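Local coordinates for attachment invasion locus protein (Yersinia pestis, PDB 3QRA) that promotes attachment to and invasion of eukaryotic host cells as an outer-membrane beta-barrel protein, by a mechanism not yet known, at residues N31-Y36 against D133-Y138; G43-F48 against S87-L92. All blocks are in the same frame, centred on the assembly; numbering follows the deposited sequence.

Interaction 1. Residues N31-Y36 against D133-Y138; sequences NLKYRY and DASYEY. With C8E ((hydroxyethyloxy)tri(ethyloxy)octane), chain H; C8E ((hydroxyethyloxy)tri(ethyloxy)octane), chain E.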
# COMPACT_ATOMS: atom_id res chain seq x y z
N ASN A 31 3.36 -4.50 3.05
CA ASN A 31 1.92 -4.37 3.12
C ASN A 31 1.35 -5.56 3.89
O ASN A 31 1.66 -6.70 3.57
CB ASN A 31 1.37 -4.34 1.69
CG ASN A 31 -0.14 -4.41 1.62
OD1 ASN A 31 -0.69 -5.13 0.78
ND2 ASN A 31 -0.82 -3.65 2.48
N LEU A 32 0.56 -5.28 4.93
CA LEU A 32 -0.19 -6.33 5.62
C LEU A 32 -1.65 -6.17 5.25
O LEU A 32 -2.18 -5.05 5.29
CB LEU A 32 -0.03 -6.19 7.13
CG LEU A 32 1.39 -6.38 7.67
CD1 LEU A 32 1.54 -5.81 9.07
CD2 LEU A 32 1.76 -7.87 7.65
N LYS A 33 -2.31 -7.26 4.85
CA LYS A 33 -3.76 -7.20 4.61
C LYS A 33 -4.46 -8.26 5.43
O LYS A 33 -3.93 -9.37 5.61
CB LYS A 33 -4.10 -7.34 3.12
CG LYS A 33 -3.66 -6.14 2.27
CD LYS A 33 -4.67 -5.93 1.11
CE LYS A 33 -4.24 -4.79 0.18
NZ LYS A 33 -3.08 -5.17 -0.68
N TYR A 34 -5.65 -7.92 5.92
CA TYR A 34 -6.47 -8.84 6.70
C TYR A 34 -7.88 -8.81 6.14
O TYR A 34 -8.48 -7.75 6.02
CB TYR A 34 -6.49 -8.47 8.17
CG TYR A 34 -7.54 -9.25 8.94
CD1 TYR A 34 -7.31 -10.56 9.32
CD2 TYR A 34 -8.78 -8.69 9.23
CE1 TYR A 34 -8.29 -11.29 10.01
CE2 TYR A 34 -9.75 -9.41 9.91
CZ TYR A 34 -9.50 -10.70 10.29
OH TYR A 34 -10.49 -11.40 10.96
N ARG A 35 -8.40 -9.98 5.79
CA ARG A 35 -9.72 -10.10 5.17
C ARG A 35 -10.60 -10.96 6.04
O ARG A 35 -10.14 -11.94 6.63
CB ARG A 35 -9.60 -10.75 3.79
CG ARG A 35 -10.95 -11.02 3.11
CD ARG A 35 -10.72 -11.77 1.80
NE ARG A 35 -11.96 -12.16 1.13
CZ ARG A 35 -11.97 -12.82 -0.02
NH1 ARG A 35 -10.82 -13.15 -0.58
NH2 ARG A 35 -13.13 -13.15 -0.62
N TYR A 36 -11.88 -10.60 6.13
CA TYR A 36 -12.84 -11.43 6.83
C TYR A 36 -14.08 -11.53 5.96
O TYR A 36 -14.61 -10.52 5.51
CB TYR A 36 -13.19 -10.86 8.20
CG TYR A 36 -14.09 -11.79 9.00
CD1 TYR A 36 -13.55 -12.78 9.80
CD2 TYR A 36 -15.48 -11.69 8.93
CE1 TYR A 36 -14.34 -13.64 10.52
CE2 TYR A 36 -16.30 -12.56 9.66
CZ TYR A 36 -15.71 -13.53 10.46
OH TYR A 36 -16.47 -14.41 11.21
N ASP A 133 -2.17 -12.05 -2.91
CA ASP A 133 -2.87 -10.77 -2.87
C ASP A 133 -2.15 -9.78 -3.77
O ASP A 133 -0.92 -9.72 -3.75
CB ASP A 133 -2.92 -10.24 -1.43
CG ASP A 133 -3.53 -8.85 -1.34
OD1 ASP A 133 -4.78 -8.76 -1.32
OD2 ASP A 133 -2.78 -7.84 -1.29
N ALA A 134 -2.88 -8.99 -4.55
CA ALA A 134 -2.23 -7.94 -5.33
C ALA A 134 -3.13 -6.73 -5.39
O ALA A 134 -4.33 -6.86 -5.58
CB ALA A 134 -1.89 -8.42 -6.75
N SER A 135 -2.55 -5.54 -5.22
CA SER A 135 -3.37 -4.34 -5.27
C SER A 135 -2.60 -3.10 -5.67
O SER A 135 -1.36 -3.10 -5.67
CB SER A 135 -4.08 -4.12 -3.92
OG SER A 135 -3.19 -3.57 -2.95
N TYR A 136 -3.34 -2.06 -6.04
CA TYR A 136 -2.78 -0.76 -6.34
C TYR A 136 -3.47 0.28 -5.46
O TYR A 136 -4.66 0.16 -5.13
CB TYR A 136 -2.95 -0.40 -7.83
CG TYR A 136 -2.54 1.02 -8.15
CD1 TYR A 136 -1.19 1.35 -8.32
CD2 TYR A 136 -3.49 2.03 -8.27
CE1 TYR A 136 -0.81 2.65 -8.61
CE2 TYR A 136 -3.10 3.34 -8.55
CZ TYR A 136 -1.76 3.63 -8.72
OH TYR A 136 -1.36 4.92 -9.00
N GLU A 137 -2.71 1.29 -5.07
CA GLU A 137 -3.20 2.35 -4.23
C GLU A 137 -2.71 3.69 -4.75
O GLU A 137 -1.62 3.78 -5.26
CB GLU A 137 -2.66 2.14 -2.82
CG GLU A 137 -3.04 3.19 -1.81
CD GLU A 137 -2.62 2.74 -0.43
OE1 GLU A 137 -3.24 1.77 0.07
OE2 GLU A 137 -1.64 3.30 0.11
N TYR A 138 -3.53 4.73 -4.61
CA TYR A 138 -3.19 6.07 -5.06
C TYR A 138 -3.51 7.07 -3.96
O TYR A 138 -4.54 6.97 -3.29
CB TYR A 138 -3.99 6.43 -6.31
CG TYR A 138 -3.81 7.85 -6.77
CD1 TYR A 138 -2.68 8.24 -7.49
CD2 TYR A 138 -4.79 8.82 -6.51
CE1 TYR A 138 -2.52 9.56 -7.93
CE2 TYR A 138 -4.64 10.13 -6.94
CZ TYR A 138 -3.51 10.50 -7.64
OH TYR A 138 -3.38 11.80 -8.07
C1 C8E H . -4.04 -6.19 -9.25
C2 C8E H . -4.36 -4.70 -9.17
C3 C8E H . -5.65 -4.37 -9.91
C4 C8E H . -6.25 -3.06 -9.41
C5 C8E H . -6.51 -2.08 -10.55
C6 C8E H . -5.80 -0.75 -10.33
C7 C8E H . -5.52 -0.07 -11.66
C8 C8E H . -4.76 1.24 -11.48
O9 C8E H . -3.87 1.44 -12.56
C1 C8E E . -3.92 -5.77 8.61
C2 C8E E . -4.22 -4.30 8.37
C3 C8E E . -5.64 -3.96 8.80
C4 C8E E . -5.74 -2.51 9.25
C5 C8E E . -6.96 -1.84 8.63
C6 C8E E . -7.88 -1.28 9.71
C7 C8E E . -8.93 -0.36 9.10
C8 C8E E . -10.03 -0.03 10.11
O HOH W 1 -0.14 -7.55 -0.57
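K33 reaches across the barrel interior to D133 and S135, and three short bonds grip its ammonium, with a weak fourth to Y89 OH. NZ lies 2.8 Å from D133 OD2, a salt bridge received on the syn lone pair of that oxygen, and 2.8 Å from S135 OG. N31 OD1 of the same strand takes the third bond, also 2.8 Å from K33 NZ, with a C=O...N angle of 138° and NZ tilted 19° from the carbonyl plane. The lysine chain is not fully extended: bends at chi2 and chi4 (73°) carry CD past the D133 carboxylate and turn NZ in between its acceptors. K33 and D133 side chains meet nearly at a right angle. On S135, OG sits between the backbone N and carbonyl carbon, which presents it to K33 NZ. A water donates to both N31 OD1 and D133 OD2, closing a ring of polar atoms with NZ. D133 OD1 is hydrogen-bonded to Y89 OH and Q123 NE2, so both carboxylate oxygens are held. Outward-pointing Y136 has CD2 3.5 Å from C8 of the C8E of chain H, whose O9 lies over one ring face. Such alternation, a buried polar network inside and aromatic and aliphatic side chains toward detergent, is characteristic of small outer-membrane beta-barrels.

Interaction 2. Residues G43-F48 against S87-L92; sequences GVIGSF and SLYGLL. With C8E ((hydroxyethyloxy)tri(ethyloxy)octane), chain E; C8E ((hydroxyethyloxy)tri(ethyloxy)octane), chain F.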
# COMPACT_ATOMS: atom_id res chain seq x y z
N GLY A 43 -17.33 -9.66 1.99
CA GLY A 43 -16.45 -9.55 3.13
C GLY A 43 -15.88 -8.16 3.26
O GLY A 43 -16.26 -7.25 2.52
N VAL A 44 -14.96 -7.99 4.20
CA VAL A 44 -14.26 -6.73 4.36
C VAL A 44 -12.77 -7.01 4.38
O VAL A 44 -12.32 -8.08 4.81
CB VAL A 44 -14.67 -6.00 5.66
CG1 VAL A 44 -14.39 -6.86 6.91
CG2 VAL A 44 -13.93 -4.64 5.76
N ILE A 45 -12.01 -6.06 3.89
CA ILE A 45 -10.56 -6.18 3.92
C ILE A 45 -9.95 -4.88 4.43
O ILE A 45 -10.45 -3.78 4.16
CB ILE A 45 -10.02 -6.63 2.55
CG1 ILE A 45 -8.50 -6.88 2.61
CG2 ILE A 45 -10.37 -5.62 1.48
CD1 ILE A 45 -7.97 -7.78 1.49
N GLY A 46 -8.89 -5.02 5.22
CA GLY A 46 -8.15 -3.90 5.77
C GLY A 46 -6.72 -4.03 5.31
O GLY A 46 -6.21 -5.15 5.14
N SER A 47 -6.06 -2.90 5.12
CA SER A 47 -4.71 -2.86 4.58
C SER A 47 -3.87 -1.80 5.30
O SER A 47 -4.33 -0.67 5.54
CB SER A 47 -4.76 -2.52 3.08
OG SER A 47 -3.45 -2.32 2.55
N PHE A 48 -2.65 -2.18 5.66
CA PHE A 48 -1.64 -1.23 6.11
C PHE A 48 -0.47 -1.34 5.17
O PHE A 48 0.01 -2.45 4.89
CB PHE A 48 -1.13 -1.53 7.54
CG PHE A 48 0.12 -0.76 7.88
CD1 PHE A 48 0.04 0.56 8.31
CD2 PHE A 48 1.37 -1.33 7.71
CE1 PHE A 48 1.20 1.29 8.59
CE2 PHE A 48 2.53 -0.60 8.00
CZ PHE A 48 2.43 0.71 8.44
N SER A 87 -11.33 -13.12 -5.90
CA SER A 87 -12.15 -12.11 -5.27
C SER A 87 -11.59 -10.74 -5.62
O SER A 87 -10.38 -10.58 -5.77
CB SER A 87 -12.13 -12.28 -3.75
OG SER A 87 -12.57 -13.58 -3.38
N LEU A 88 -12.47 -9.75 -5.72
CA LEU A 88 -12.08 -8.38 -6.08
C LEU A 88 -12.43 -7.42 -4.97
O LEU A 88 -13.45 -7.55 -4.34
CB LEU A 88 -12.86 -7.94 -7.32
CG LEU A 88 -12.83 -8.82 -8.56
CD1 LEU A 88 -13.78 -8.24 -9.62
CD2 LEU A 88 -11.43 -8.95 -9.10
N TYR A 89 -11.61 -6.41 -4.74
CA TYR A 89 -11.93 -5.47 -3.68
C TYR A 89 -11.60 -4.00 -4.01
O TYR A 89 -10.76 -3.71 -4.87
CB TYR A 89 -11.29 -5.90 -2.36
CG TYR A 89 -9.77 -6.04 -2.37
CD1 TYR A 89 -8.94 -4.92 -2.27
CD2 TYR A 89 -9.17 -7.30 -2.43
CE1 TYR A 89 -7.55 -5.05 -2.26
CE2 TYR A 89 -7.76 -7.44 -2.41
CZ TYR A 89 -6.97 -6.32 -2.32
OH TYR A 89 -5.59 -6.45 -2.27
N GLY A 90 -12.29 -3.10 -3.32
CA GLY A 90 -12.02 -1.67 -3.43
C GLY A 90 -11.81 -1.11 -2.04
O GLY A 90 -12.52 -1.47 -1.10
N LEU A 91 -10.82 -0.22 -1.90
CA LEU A 91 -10.38 0.28 -0.60
C LEU A 91 -10.36 1.80 -0.55
O LEU A 91 -10.12 2.47 -1.55
CB LEU A 91 -8.97 -0.23 -0.29
CG LEU A 91 -8.78 -1.74 -0.38
CD1 LEU A 91 -7.34 -2.12 -0.10
CD2 LEU A 91 -9.70 -2.45 0.60
N LEU A 92 -10.63 2.33 0.64
CA LEU A 92 -10.59 3.76 0.89
C LEU A 92 -9.99 3.96 2.27
O LEU A 92 -10.20 3.15 3.19
CB LEU A 92 -12.01 4.34 0.87
CG LEU A 92 -12.10 5.85 1.10
CD1 LEU A 92 -11.46 6.59 -0.05
CD2 LEU A 92 -13.57 6.27 1.25
C1 C8E E . -3.92 -5.77 8.61
C2 C8E E . -4.22 -4.30 8.37
C3 C8E E . -5.64 -3.96 8.80
C4 C8E E . -5.74 -2.51 9.25
C5 C8E E . -6.96 -1.84 8.63
C6 C8E E . -7.88 -1.28 9.71
C7 C8E E . -8.93 -0.36 9.10
C8 C8E E . -10.03 -0.03 10.11
C1 C8E F . 3.33 -2.72 11.71
C2 C8E F . 4.20 -1.54 11.30
C3 C8E F . 3.69 -0.24 11.91
C4 C8E F . 4.80 0.80 12.02
C5 C8E F . 4.40 2.09 11.29
C6 C8E F . 4.53 3.29 12.22
C7 C8E F . 4.62 4.59 11.43
C8 C8E F . 4.59 5.79 12.37
O9 C8E F . 5.31 6.87 11.80
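I45 packs against Y89 and L91 with two different methyl groups. Its CD1 lies over one face of the Y89 ring, 4.2 Å from the centroid and 20° off the ring normal, a CH-pi contact displaced toward the rim beside CE2. The branch methyl CG2 of I45 is 3.9 Å from Y89 CG, at the root of the ring, and 3.4 Å from L91 CD2, a carbon pair tighter than usual. With CG1 anti to the backbone N (chi1 -175°), I45 sends one methyl to the ring while CG2 remains for the leucine. The contact is finished by S47, whose CB touches L91 CD1 at 4.1 Å.

In the next shell, the polar ends are fixed elsewhere: Y89 OH by D133, and S47 OG by the amide of N31. K33 also packs on I45, S47 and L91, while Q123 of strand 108-124 touches both I45 and Y89. Further out, backbone bonds from I45 to G77 and S47 to T75 hold 43-48 against strand 66-81. The axes of segments 43-48 and 87-92 approach to 8.1 Å and cross at -54°. On the outer side of 43-48, C3 of the C8E of chain E lies 3.7 Å from G46 C. The contact thus lines the inside of the closed antiparallel outer-membrane barrel, joining strands 42-53 and 86-102, which have strand 66-81 between them.

Across the segments it is wholly apolar, carried by dispersion and one CH-pi approach; the hydroxyl's bonds to D133 and, weakly, K33 probably add directionality to a ring otherwise held by packing.

In the fold
From the N terminus, the chain passes through 31-36, turns into the neighbouring antiparallel strand carrying 43-48, and reaches 87-92 two strands further round. Interaction 2 closes there, with 38 residues between its segments. Only at 133-138 does interaction 1 close, spanning 96 intervening residues, so interaction 2 lies entirely within it and the two do not cross. Both bridge the inside of the eight-stranded barrel between non-adjacent strands; interaction 1 joins 28-37 and 130-141 across the closing strands 5-18 and 144-156. Their centres are 6 Å apart, and D133 OD1 is 2.6 Å from Y89 OH, a probable hydrogen bond, so the polar cluster and the apolar patch adjoin through Y89.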